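Local atomic coordinates of p800 reaction center core protein (Heliobacterium modesticaldum, PDB entry 5V8K), a protein that forms the core of a symmetric, homodimeric photosynthetic reaction center, holding bacteriochlorophyll g pigments in a membrane-spanning helical scaffold and binding a [4Fe-4S] cluster. Residues F447-I452 with K588-C593; G151-M156 with P162-G167; I305-C308 with E312-K315. One frame throughout, in Å; residues are numbered along the deposited sequence.

Contact 1: residues F447-I452 with K588-C593; sequences FSLQVI and KMTIVC. With GBF (Bacteriochlorophyll g), chain D.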
loop_
_atom_site.group_PDB
_atom_site.type_symbol
_atom_site.label_atom_id
_atom_site.label_comp_id
_atom_site.label_asym_id
_atom_site.label_seq_id
_atom_site.Cartn_x
_atom_site.Cartn_y
_atom_site.Cartn_z
ATOM N N PHE A 447 8.276 10.192 4.871
ATOM C CA PHE A 447 7.428 11.035 5.714
ATOM C C PHE A 447 6.955 12.295 4.977
ATOM O O PHE A 447 5.898 12.858 5.307
ATOM C CB PHE A 447 8.205 11.440 6.981
ATOM C CG PHE A 447 8.258 10.369 8.092
ATOM C CD1 PHE A 447 7.894 9.052 7.872
ATOM C CD2 PHE A 447 8.673 10.722 9.356
ATOM C CE1 PHE A 447 7.958 8.098 8.908
ATOM C CE2 PHE A 447 8.743 9.766 10.393
ATOM C CZ PHE A 447 8.372 8.459 10.152
ATOM N N SER A 448 7.737 12.767 4.001
ATOM C CA SER A 448 7.418 14.023 3.314
ATOM C C SER A 448 6.122 13.930 2.536
ATOM O O SER A 448 5.558 14.965 2.167
ATOM C CB SER A 448 8.555 14.451 2.374
ATOM O OG SER A 448 8.585 13.661 1.180
ATOM N N LEU A 449 5.633 12.725 2.287
ATOM C CA LEU A 449 4.292 12.570 1.741
ATOM C C LEU A 449 3.200 13.146 2.631
ATOM O O LEU A 449 2.123 13.466 2.107
ATOM C CB LEU A 449 3.974 11.101 1.470
ATOM C CG LEU A 449 4.908 10.499 0.423
ATOM C CD1 LEU A 449 4.679 9.022 0.279
ATOM C CD2 LEU A 449 4.730 11.173 -0.948
ATOM N N GLN A 450 3.435 13.281 3.951
ATOM C CA GLN A 450 2.477 13.969 4.807
ATOM C C GLN A 450 2.462 15.481 4.620
ATOM O O GLN A 450 1.583 16.154 5.177
ATOM C CB GLN A 450 2.785 13.628 6.277
ATOM C CG GLN A 450 2.502 12.210 6.610
ATOM C CD GLN A 450 1.179 11.813 6.062
ATOM O OE1 GLN A 450 1.097 11.146 5.042
ATOM N NE2 GLN A 450 0.119 12.305 6.690
ATOM N N VAL A 451 3.415 16.024 3.875
ATOM C CA VAL A 451 3.369 17.411 3.424
ATOM C C VAL A 451 2.761 17.507 2.022
ATOM O O VAL A 451 1.826 18.274 1.780
ATOM C CB VAL A 451 4.789 18.027 3.459
ATOM C CG1 VAL A 451 4.773 19.441 2.964
ATOM C CG2 VAL A 451 5.396 17.941 4.876
ATOM N N ILE A 452 3.258 16.681 1.099
ATOM C CA ILE A 452 2.886 16.795 -0.299
ATOM C C ILE A 452 1.407 16.471 -0.509
ATOM O O ILE A 452 0.706 17.180 -1.227
ATOM C CB ILE A 452 3.805 15.904 -1.157
ATOM C CG1 ILE A 452 5.227 16.477 -1.098
ATOM C CG2 ILE A 452 3.342 15.867 -2.640
ATOM C CD1 ILE A 452 6.321 15.500 -1.543
ATOM N N LYS A 588 8.307 8.190 -5.955
ATOM C CA LYS A 588 7.984 8.686 -7.287
ATOM C C LYS A 588 6.702 8.079 -7.837
ATOM O O LYS A 588 5.975 8.746 -8.571
ATOM C CB LYS A 588 9.144 8.440 -8.252
ATOM C CG LYS A 588 10.275 9.459 -8.082
ATOM C CD LYS A 588 9.758 10.904 -8.322
ATOM C CE LYS A 588 10.826 11.984 -8.266
ATOM N NZ LYS A 588 10.156 13.303 -8.674
ATOM N N MET A 589 6.423 6.806 -7.558
ATOM C CA MET A 589 5.154 6.255 -8.037
ATOM C C MET A 589 3.955 6.906 -7.342
ATOM O O MET A 589 2.894 7.077 -7.960
ATOM C CB MET A 589 5.121 4.740 -7.866
ATOM C CG MET A 589 6.051 3.959 -8.787
ATOM S SD MET A 589 5.810 4.260 -10.540
ATOM C CE MET A 589 7.156 5.348 -10.770
ATOM N N THR A 590 4.107 7.297 -6.083
ATOM C CA THR A 590 3.075 8.102 -5.440
ATOM C C THR A 590 2.904 9.425 -6.174
ATOM O O THR A 590 1.782 9.846 -6.477
ATOM C CB THR A 590 3.436 8.357 -3.986
ATOM O OG1 THR A 590 3.531 7.107 -3.263
ATOM C CG2 THR A 590 2.405 9.218 -3.368
ATOM N N ILE A 591 4.018 10.073 -6.510
ATOM C CA ILE A 591 3.959 11.336 -7.236
ATOM C C ILE A 591 3.313 11.154 -8.625
ATOM O O ILE A 591 2.576 12.031 -9.089
ATOM C CB ILE A 591 5.369 11.962 -7.329
ATOM C CG1 ILE A 591 5.950 12.287 -5.951
ATOM C CG2 ILE A 591 5.324 13.256 -8.142
ATOM C CD1 ILE A 591 5.016 12.943 -4.989
ATOM N N VAL A 592 3.562 10.022 -9.301
ATOM C CA VAL A 592 2.935 9.768 -10.608
ATOM C C VAL A 592 1.417 9.764 -10.469
ATOM O O VAL A 592 0.688 10.301 -11.315
ATOM C CB VAL A 592 3.410 8.433 -11.207
ATOM C CG1 VAL A 592 2.459 7.962 -12.311
ATOM C CG2 VAL A 592 4.841 8.539 -11.717
ATOM N N CYS A 593 0.924 9.123 -9.411
ATOM C CA CYS A 593 -0.511 9.038 -9.176
ATOM C C CYS A 593 -1.093 10.429 -8.963
ATOM O O CYS A 593 -2.136 10.778 -9.543
ATOM C CB CYS A 593 -0.762 8.134 -7.981
ATOM S SG CYS A 593 -0.451 6.365 -8.316
HETATM MG MG GBF D . -1.107 7.831 5.791
HETATM C CHA GBF D . -3.902 6.099 4.566
HETATM C CHB GBF D . -3.099 9.319 7.971
HETATM C CHC GBF D . 1.794 8.667 7.475
HETATM C CHD GBF D . 0.907 5.807 3.680
HETATM N NA GBF D . -3.084 7.833 6.128
HETATM C C1A GBF D . -4.135 7.256 5.476
HETATM C C2A GBF D . -5.563 7.624 5.844
HETATM C C3A GBF D . -5.262 8.631 6.959
HETATM C C4A GBF D . -3.714 8.617 6.998
HETATM C CMA GBF D . -5.825 9.980 6.565
HETATM C CAA GBF D . -6.559 6.564 6.338
HETATM C CBA GBF D . -7.967 7.158 6.377
HETATM C CGA GBF D . -8.366 7.415 7.829
HETATM O O1A GBF D . -7.658 7.139 8.801
HETATM O O2A GBF D . -9.700 7.896 8.042
HETATM N NB GBF D . -0.729 8.792 7.531
HETATM C C1B GBF D . -1.645 9.460 8.254
HETATM C C2B GBF D . -0.995 10.172 9.282
HETATM C C3B GBF D . 0.369 9.952 9.109
HETATM C C4B GBF D . 0.488 9.113 7.987
HETATM C CMB GBF D . -1.679 11.026 10.296
HETATM C CAB GBF D . 1.511 10.515 9.846
HETATM C CBB GBF D . 1.502 11.506 10.662
HETATM N NC GBF D . 0.875 7.242 5.696
HETATM C C1C GBF D . 1.917 7.792 6.310
HETATM C C2C GBF D . 3.372 7.609 5.958
HETATM C C3C GBF D . 2.937 6.776 4.818
HETATM C C4C GBF D . 1.565 6.609 4.697
HETATM C CMC GBF D . 4.092 8.900 5.656
HETATM C CAC GBF D . 3.867 6.160 3.852
HETATM C CBC GBF D . 5.409 6.229 3.894
HETATM N ND GBF D . -1.316 6.417 4.421
HETATM C C1D GBF D . -0.548 5.629 3.701
HETATM C C2D GBF D . -1.130 4.399 2.898
HETATM C C3D GBF D . -2.411 4.762 3.324
HETATM C C4D GBF D . -2.558 5.886 4.173
HETATM C CMD GBF D . -0.468 3.377 2.039
HETATM C CAD GBF D . -3.785 4.359 3.006
HETATM O OBD GBF D . -4.252 3.260 2.517
HETATM C CBD GBF D . -4.767 5.178 3.801
HETATM C CGD GBF D . -5.755 5.822 2.851
HETATM O O1D GBF D . -5.725 6.989 2.465
HETATM O O2D GBF D . -6.784 4.974 2.294
HETATM C CED GBF D . -7.608 5.481 1.257
HETATM C C1 GBF D . -10.187 8.098 9.360
HETATM C C2 GBF D . -10.606 6.797 9.959
HETATM C C3 GBF D . -11.903 6.468 10.048
HETATM C C4 GBF D . -12.946 7.384 9.474
HETATM C C5 GBF D . -12.299 5.159 10.669
HETATM C C6 GBF D . -13.029 5.324 12.012
HETATM C C7 GBF D . -12.056 5.804 13.076
HETATM C C8 GBF D . -11.928 5.253 14.293
HETATM C C9 GBF D . -12.700 4.058 14.708
HETATM C C10 GBF D . -10.906 5.796 15.253
HETATM C C11 GBF D . -9.564 5.337 14.712
HETATM C C12 GBF D . -9.478 3.859 14.940
HETATM C C13 GBF D . -9.001 3.008 14.033
HETATM C C14 GBF D . -8.959 1.578 14.416
HETATM C C15 GBF D . -8.549 3.414 12.685
HETATM O O HOH W 1 -0.964 9.895 4.246
#
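Leu449 and Thr590 reach toward each other tip to tip, with Leu449 CD2 3.9 Å from Thr590 CG2. Thr590 keeps OG1 beside the backbone N (chi1 -61°), hydrogen-bonded to Phe586 O one turn back, and so turns CG2, anti to N, to the leucine. One step along, the side chains of Ile452 and Ile591 cross at about a right angle. Ile591 folds its chain at chi2 (-44°), bringing CD1 to 4.1 Å from Ile452 CG2. Gln450, on the same helix as Leu449, serves the pigment instead. Its amide lies against the macrocycle of a bacteriochlorophyll g, CD being 3.4 Å from C4B, and OE1 accepts a hydrogen bond of 2.5 Å from a water. That water sits 2.6 Å from the magnesium as its ligand, so the glutamine is a second-shell residue. A leucine here would probably leave the magnesium-bound water without its acceptor and free to shift. The contact is modest in area, and Thr590 also touches the bacteriochlorophyll g'; the two segments meet through methyl groups alone, while Thr590 OG1 turns to its own helix backbone and Gln450 to the magnesium-bound water.

Contact 2: residues G151-M156 with P162-G167; sequences GLSFDM and PATMAG. With GBF (Bacteriochlorophyll g), chain P.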
loop_
_atom_site.group_PDB
_atom_site.type_symbol
_atom_site.label_atom_id
_atom_site.label_comp_id
_atom_site.label_asym_id
_atom_site.label_seq_id
_atom_site.Cartn_x
_atom_site.Cartn_y
_atom_site.Cartn_z
ATOM N N GLY A 151 8.562 49.086 -22.159
ATOM C CA GLY A 151 9.147 50.283 -21.597
ATOM C C GLY A 151 9.914 49.940 -20.324
ATOM O O GLY A 151 10.105 48.777 -19.973
ATOM N N LEU A 152 10.358 50.985 -19.630
ATOM C CA LEU A 152 11.199 50.853 -18.446
ATOM C C LEU A 152 10.796 51.931 -17.455
ATOM O O LEU A 152 10.825 53.115 -17.786
ATOM C CB LEU A 152 12.686 50.987 -18.802
ATOM C CG LEU A 152 13.708 50.679 -17.708
ATOM C CD1 LEU A 152 13.598 49.247 -17.210
ATOM C CD2 LEU A 152 15.104 50.967 -18.241
ATOM N N SER A 153 10.417 51.528 -16.245
ATOM C CA SER A 153 10.057 52.477 -15.200
ATOM C C SER A 153 10.592 51.974 -13.868
ATOM O O SER A 153 10.674 50.768 -13.634
ATOM C CB SER A 153 8.539 52.681 -15.113
ATOM O OG SER A 153 8.187 53.350 -13.915
ATOM N N PHE A 154 10.962 52.908 -12.996
ATOM C CA PHE A 154 11.468 52.560 -11.674
ATOM C C PHE A 154 10.549 53.055 -10.566
ATOM O O PHE A 154 10.998 53.287 -9.447
ATOM C CB PHE A 154 12.887 53.090 -11.478
ATOM C CG PHE A 154 13.880 52.474 -12.415
ATOM C CD1 PHE A 154 14.475 51.252 -12.125
ATOM C CD2 PHE A 154 14.197 53.099 -13.606
ATOM C CE1 PHE A 154 15.374 50.681 -13.000
ATOM C CE2 PHE A 154 15.094 52.535 -14.481
ATOM C CZ PHE A 154 15.686 51.326 -14.182
ATOM N N ASP A 155 9.251 53.179 -10.849
ATOM C CA ASP A 155 8.276 53.564 -9.828
ATOM C C ASP A 155 7.868 52.316 -9.048
ATOM O O ASP A 155 6.820 51.709 -9.273
ATOM C CB ASP A 155 7.072 54.249 -10.461
ATOM C CG ASP A 155 6.103 54.796 -9.432
ATOM O OD1 ASP A 155 6.475 54.880 -8.229
ATOM O OD2 ASP A 155 4.972 55.152 -9.836
ATOM N N MET A 156 8.719 51.947 -8.091
ATOM C CA MET A 156 8.548 50.687 -7.375
ATOM C C MET A 156 7.208 50.607 -6.645
ATOM O O MET A 156 6.622 49.522 -6.539
ATOM C CB MET A 156 9.696 50.511 -6.389
ATOM C CG MET A 156 9.725 49.155 -5.724
ATOM S SD MET A 156 10.883 49.076 -4.360
ATOM C CE MET A 156 12.370 49.779 -5.074
ATOM N N PRO A 162 3.959 46.600 -17.027
ATOM C CA PRO A 162 5.109 45.961 -17.692
ATOM C C PRO A 162 6.393 46.748 -17.523
ATOM O O PRO A 162 7.458 46.149 -17.324
ATOM C CB PRO A 162 4.661 45.873 -19.156
ATOM C CG PRO A 162 3.197 45.788 -19.085
ATOM C CD PRO A 162 2.802 46.692 -17.935
ATOM N N ALA A 163 6.317 48.080 -17.565
ATOM C CA ALA A 163 7.514 48.906 -17.457
ATOM C C ALA A 163 8.182 48.803 -16.089
ATOM O O ALA A 163 9.414 48.830 -16.009
ATOM C CB ALA A 163 7.167 50.355 -17.747
ATOM N N THR A 164 7.404 48.738 -14.995
ATOM C CA THR A 164 8.028 48.627 -13.675
ATOM C C THR A 164 8.549 47.227 -13.432
ATOM O O THR A 164 9.501 47.049 -12.665
ATOM C CB THR A 164 7.062 48.995 -12.535
ATOM O OG1 THR A 164 5.930 48.104 -12.534
ATOM C CG2 THR A 164 6.596 50.419 -12.676
ATOM N N MET A 165 7.938 46.227 -14.061
ATOM C CA MET A 165 8.460 44.874 -13.939
ATOM C C MET A 165 9.786 44.751 -14.672
ATOM O O MET A 165 10.683 44.030 -14.226
ATOM C CB MET A 165 7.446 43.869 -14.474
ATOM C CG MET A 165 7.872 42.459 -14.354
ATOM S SD MET A 165 8.138 41.965 -12.638
ATOM C CE MET A 165 6.419 41.739 -12.125
ATOM N N ALA A 166 9.921 45.446 -15.807
ATOM C CA ALA A 166 11.229 45.596 -16.428
ATOM C C ALA A 166 12.191 46.328 -15.503
ATOM O O ALA A 166 13.341 45.911 -15.342
ATOM C CB ALA A 166 11.098 46.336 -17.763
ATOM N N GLY A 167 11.751 47.434 -14.903
ATOM C CA GLY A 167 12.601 48.128 -13.950
ATOM C C GLY A 167 13.045 47.231 -12.806
ATOM O O GLY A 167 14.184 47.327 -12.336
HETATM MG MG GBF P . 10.917 44.782 -7.033
HETATM C CHA GBF P . 7.984 42.958 -6.487
HETATM C CHB GBF P . 9.284 46.822 -9.005
HETATM C CHC GBF P . 13.743 46.787 -6.758
HETATM C CHD GBF P . 12.476 42.548 -4.708
HETATM N NA GBF P . 9.050 44.867 -7.634
HETATM C C1A GBF P . 7.956 44.112 -7.453
HETATM C C2A GBF P . 6.707 44.918 -7.576
HETATM C C3A GBF P . 7.139 45.725 -8.803
HETATM C C4A GBF P . 8.592 45.801 -8.475
HETATM C CMA GBF P . 6.963 45.117 -10.199
HETATM C CAA GBF P . 6.556 45.805 -6.346
HETATM C CBA GBF P . 5.153 46.340 -6.132
HETATM C CGA GBF P . 5.187 47.116 -4.832
HETATM O O1A GBF P . 6.262 47.440 -4.348
HETATM O O2A GBF P . 3.957 47.636 -4.247
HETATM N NB GBF P . 11.414 46.598 -7.780
HETATM C C1B GBF P . 10.658 47.284 -8.638
HETATM C C2B GBF P . 11.357 48.433 -9.007
HETATM C C3B GBF P . 12.594 48.387 -8.351
HETATM C C4B GBF P . 12.592 47.212 -7.606
HETATM C CMB GBF P . 10.837 49.482 -9.968
HETATM C CAB GBF P . 13.716 49.365 -8.389
HETATM C CBB GBF P . 13.713 50.564 -8.921
HETATM N NC GBF P . 12.672 44.666 -5.976
HETATM C C1C GBF P . 13.694 45.532 -5.989
HETATM C C2C GBF P . 14.980 45.377 -5.266
HETATM C C3C GBF P . 14.447 44.126 -4.707
HETATM C C4C GBF P . 13.180 43.749 -5.137
HETATM C CMC GBF P . 16.111 45.171 -6.264
HETATM C CAC GBF P . 15.212 43.264 -3.762
HETATM C CBC GBF P . 16.595 43.619 -3.267
HETATM N ND GBF P . 10.482 43.194 -5.884
HETATM C C1D GBF P . 11.062 42.357 -5.055
HETATM C C2D GBF P . 10.247 41.161 -4.341
HETATM C C3D GBF P . 9.101 41.558 -5.024
HETATM C C4D GBF P . 9.203 42.682 -5.891
HETATM C CMD GBF P . 10.600 40.083 -3.381
HETATM C CAD GBF P . 7.665 41.203 -4.963
HETATM O OBD GBF P . 7.030 40.167 -4.591
HETATM C CBD GBF P . 6.924 42.109 -5.885
HETATM C CGD GBF P . 6.216 41.381 -6.993
HETATM O O1D GBF P . 6.803 40.927 -7.949
HETATM O O2D GBF P . 4.793 41.214 -7.015
HETATM C CED GBF P . 4.260 40.308 -7.981
HETATM O O HOH W 2 5.704 48.863 -9.685
#
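Ser153 N donates to Ala163 O, the one direct hydrogen bond between the two segments, 2.9 Å long with 151° at the hydrogen. The donor stands 66° out of the carbonyl plane, and the helical donor Gly167 N reaches the same oxygen from the opposite face. Weaker polar contacts follow: Ser153 O takes CA-H...O contacts from Thr164 CA at 3.4 Å and Gly167 CA at 3.3 Å. Gly167 has no side chain, and the loop lies directly on the helix backbone there.

Apolar contacts add to this. Leu152 CD1 packs on Ala166 CB at 3.9 Å, and Ser153 CB meets Ala163 CB at 3.8 Å. Within the loop, Ser153 OG swings anti to its own N and accepts from Asp155 N at 3.2 Å, closing an ST turn that overlaps an inverse gamma turn centred on Asp155. A water linking Asp155 O with Thr164 OG1 adds a bridge; that hydroxyl is also bonded to Thr161 N.

Phe154 presents its ring edge to the bacteriochlorophyll g, CD1 lying 3.4 Å from CBB, while Met156 CG lies 3.6 Å from C1B. Backbone polarity thus anchors the loop, and the side chains beyond the anchor are left to shape an apolar wall for the bacteriochlorophyll.

Contact 3: residues I305-C308 with E312-K315; sequences IKRC and EFQK. With DGG (1-[glycerolylphosphonyl]-2-[8-(2-hexyl-cyclopropyl)-octanal-1-yl]-3-[hexadecanal-1-yl]-glycerol), chain B.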
loop_
_atom_site.group_PDB
_atom_site.type_symbol
_atom_site.label_atom_id
_atom_site.label_comp_id
_atom_site.label_asym_id
_atom_site.label_seq_id
_atom_site.Cartn_x
_atom_site.Cartn_y
_atom_site.Cartn_z
ATOM N N ILE A 305 29.438 20.018 17.360
ATOM C CA ILE A 305 30.321 18.957 17.825
ATOM C C ILE A 305 29.886 18.499 19.214
ATOM O O ILE A 305 29.839 17.296 19.499
ATOM C CB ILE A 305 31.791 19.410 17.811
ATOM C CG1 ILE A 305 32.306 19.573 16.371
ATOM C CG2 ILE A 305 32.657 18.391 18.544
ATOM C CD1 ILE A 305 32.007 20.910 15.743
ATOM N N LYS A 306 29.517 19.439 20.086
ATOM C CA LYS A 306 29.057 19.054 21.414
ATOM C C LYS A 306 27.681 18.393 21.335
ATOM O O LYS A 306 27.466 17.313 21.900
ATOM C CB LYS A 306 29.036 20.268 22.351
ATOM N N ARG A 307 26.748 19.007 20.603
ATOM C CA ARG A 307 25.377 18.515 20.585
ATOM C C ARG A 307 25.300 17.100 20.034
ATOM O O ARG A 307 24.450 16.311 20.464
ATOM C CB ARG A 307 24.499 19.459 19.755
ATOM C CG ARG A 307 24.205 20.754 20.441
ATOM C CD ARG A 307 23.708 21.806 19.478
ATOM N NE ARG A 307 23.217 22.967 20.205
ATOM C CZ ARG A 307 22.868 24.116 19.645
ATOM N NH1 ARG A 307 22.959 24.272 18.330
ATOM N NH2 ARG A 307 22.435 25.112 20.407
ATOM N N CYS A 308 26.145 16.773 19.052
ATOM C CA CYS A 308 26.149 15.427 18.489
ATOM C C CYS A 308 26.646 14.371 19.473
ATOM O O CYS A 308 26.590 13.179 19.148
ATOM C CB CYS A 308 27.006 15.360 17.232
ATOM S SG CYS A 308 26.363 16.262 15.819
ATOM N N GLU A 312 21.292 14.550 26.504
ATOM C CA GLU A 312 20.163 15.332 26.984
ATOM C C GLU A 312 19.725 16.358 25.935
ATOM O O GLU A 312 18.531 16.578 25.751
ATOM C CB GLU A 312 20.497 15.989 28.314
ATOM C CG GLU A 312 19.377 15.811 29.389
ATOM C CD GLU A 312 19.073 14.320 29.807
ATOM O OE1 GLU A 312 19.883 13.399 29.493
ATOM O OE2 GLU A 312 18.014 14.075 30.465
ATOM N N PHE A 313 20.669 16.991 25.230
ATOM C CA PHE A 313 20.276 17.869 24.138
ATOM C C PHE A 313 19.502 17.104 23.065
ATOM O O PHE A 313 18.466 17.569 22.598
ATOM C CB PHE A 313 21.494 18.557 23.507
ATOM C CG PHE A 313 21.152 19.272 22.243
ATOM C CD1 PHE A 313 21.162 18.585 21.037
ATOM C CD2 PHE A 313 20.762 20.600 22.253
ATOM C CE1 PHE A 313 20.804 19.210 19.843
ATOM C CE2 PHE A 313 20.402 21.245 21.065
ATOM C CZ PHE A 313 20.433 20.543 19.857
ATOM N N GLN A 314 19.963 15.910 22.708
ATOM C CA GLN A 314 19.323 15.120 21.668
ATOM C C GLN A 314 17.865 14.806 21.990
ATOM O O GLN A 314 16.982 14.894 21.113
ATOM C CB GLN A 314 20.120 13.839 21.472
ATOM C CG GLN A 314 21.449 14.074 20.810
ATOM C CD GLN A 314 22.311 12.843 20.836
ATOM O OE1 GLN A 314 22.295 12.065 21.813
ATOM N NE2 GLN A 314 23.075 12.649 19.774
ATOM N N LYS A 315 17.593 14.394 23.230
ATOM C CA LYS A 315 16.225 14.039 23.605
ATOM C C LYS A 315 15.338 15.273 23.697
ATOM O O LYS A 315 14.205 15.257 23.217
ATOM C CB LYS A 315 16.202 13.276 24.923
ATOM C CG LYS A 315 16.993 11.985 24.926
ATOM C CD LYS A 315 16.571 11.101 26.064
ATOM C CE LYS A 315 17.684 10.296 26.642
ATOM N NZ LYS A 315 18.428 11.056 27.677
HETATM C C16 DGG B . 10.892 23.262 3.955
HETATM C C15 DGG B . 10.536 24.528 4.675
HETATM C C14 DGG B . 11.805 25.215 5.111
HETATM C C13 DGG B . 11.745 25.673 6.549
HETATM C C12 DGG B . 11.545 27.171 6.599
HETATM C C11 DGG B . 12.549 27.847 7.501
HETATM C C10 DGG B . 12.925 26.946 8.646
HETATM C C9 DGG B . 13.882 27.641 9.592
HETATM C C8 DGG B . 14.221 26.767 10.795
HETATM C C7 DGG B . 15.378 27.328 11.607
HETATM C C6 DGG B . 16.730 27.165 10.914
HETATM C C5 DGG B . 17.273 25.756 10.997
HETATM C C4 DGG B . 18.700 25.652 10.506
HETATM C C3 DGG B . 19.624 26.726 11.060
HETATM C C2 DGG B . 21.079 26.491 10.638
HETATM C C1 DGG B . 22.064 27.333 11.409
HETATM O O1 DGG B . 21.700 28.053 12.287
HETATM O O17 DGG B . 23.488 27.293 11.136
HETATM C C17 DGG B . 24.514 27.101 12.119
HETATM C C19 DGG B . 25.663 26.220 11.585
HETATM O O19 DGG B . 26.385 26.808 10.499
HETATM C C21 DGG B . 26.645 28.234 10.515
HETATM O O21 DGG B . 27.332 28.696 11.391
HETATM C C22 DGG B . 26.100 29.158 9.441
HETATM C C23 DGG B . 26.003 30.644 9.850
HETATM C C24 DGG B . 24.748 31.371 9.398
HETATM C C25 DGG B . 23.521 30.487 9.567
HETATM C C26 DGG B . 22.246 31.237 9.208
HETATM C C27 DGG B . 21.005 30.352 9.243
HETATM C C28 DGG B . 19.770 31.087 8.731
HETATM C C29 DGG B . 18.498 30.276 8.934
HETATM C C30 DGG B . 17.226 31.069 8.677
HETATM C C31 DGG B . 16.051 30.361 9.308
HETATM C C18 DGG B . 26.628 25.885 12.722
HETATM P P DGG B . 26.213 25.669 15.340
HETATM O OP1 DGG B . 27.213 26.741 15.498
HETATM O OP2 DGG B . 25.843 25.443 13.813
HETATM O OP3 DGG B . 26.478 24.307 15.842
HETATM O OP4 DGG B . 24.821 26.264 15.810
HETATM C C40 DGG B . 24.737 27.501 16.503
HETATM C C41 DGG B . 23.558 27.464 17.479
HETATM O O42 DGG B . 22.357 27.308 16.749
HETATM C C43 DGG B . 23.457 28.750 18.273
HETATM O O44 DGG B . 22.246 28.750 19.026
#
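Arg307 lays its aliphatic chain over one face of the Phe313 ring. CG stands 3.6 Å from the ring centroid and only 3° off the normal, a textbook CH-pi contact, and CD follows toward the far rim, 3.5 Å from CZ. Because the chain is extended from CG to NE, it carries the guanidinium past the ring, with NE 3.4 Å from Phe313 CE2 and the two planes just 14° apart. In Phe313, CG is anti to the backbone N (chi1 170°), which swings the ring out to the arginine, and the turn about chi2 presents its face.

Beyond the ring the guanidinium reaches the headgroup of a bound phosphatidylglycerol. NH1 comes to 3.4 Å from the lipid carbon C41, and O42 lies at the edge of the guanidinium, in its plane, 3.5 Å from NH1. The lipid phosphate is close by, so the positive charge is likely to be favourable there.

On the other flank Gln314 CG packs against Arg307 O at 3.8 Å. Its NE2 bonds to Phe401 O, at the end of helix 376-401, and to Val405 O, while OE1 bonds to His311 ND1. Phe401 also meets the Phe313 ring edge-to-face, and Asp310 OD1 accepts from Phe313 N. Farther out, Glu312 OE1 and Lys315 NZ pair in a 3.3 Å salt bridge, and Lys315 makes a cation-pi contact with Trp555 of the second subunit.

The whole is a helical corner: the short helix 303-307 leads by a brief turn into the start of the long helix 311-344, whose later turns are predicted to span the membrane, and its arginine lines a phospholipid headgroup site.

Overall arrangement
Running from the N terminus, contact 2 comes first and closes the short loop that leads from the little hairpin at 140-148 into helix 162-186. Contact 3 follows, packing the end of helix 303-307 against the start of helix 311-344 across the short turn between them. Contact 1 is the long-range one: 135 residues, mostly helical, separate its segments, and it brings helix 449-459 against the C-terminal helix 575-599 about 10 Å from the centre of the chain's fold. The three are in series, with none nested or crossing. Contacts 2 and 3 both lie about 30 Å from that centre but far from each other, 51 Å centre to centre; contact 1 is about 31 Å from contact 3 and 40 Å from contact 2.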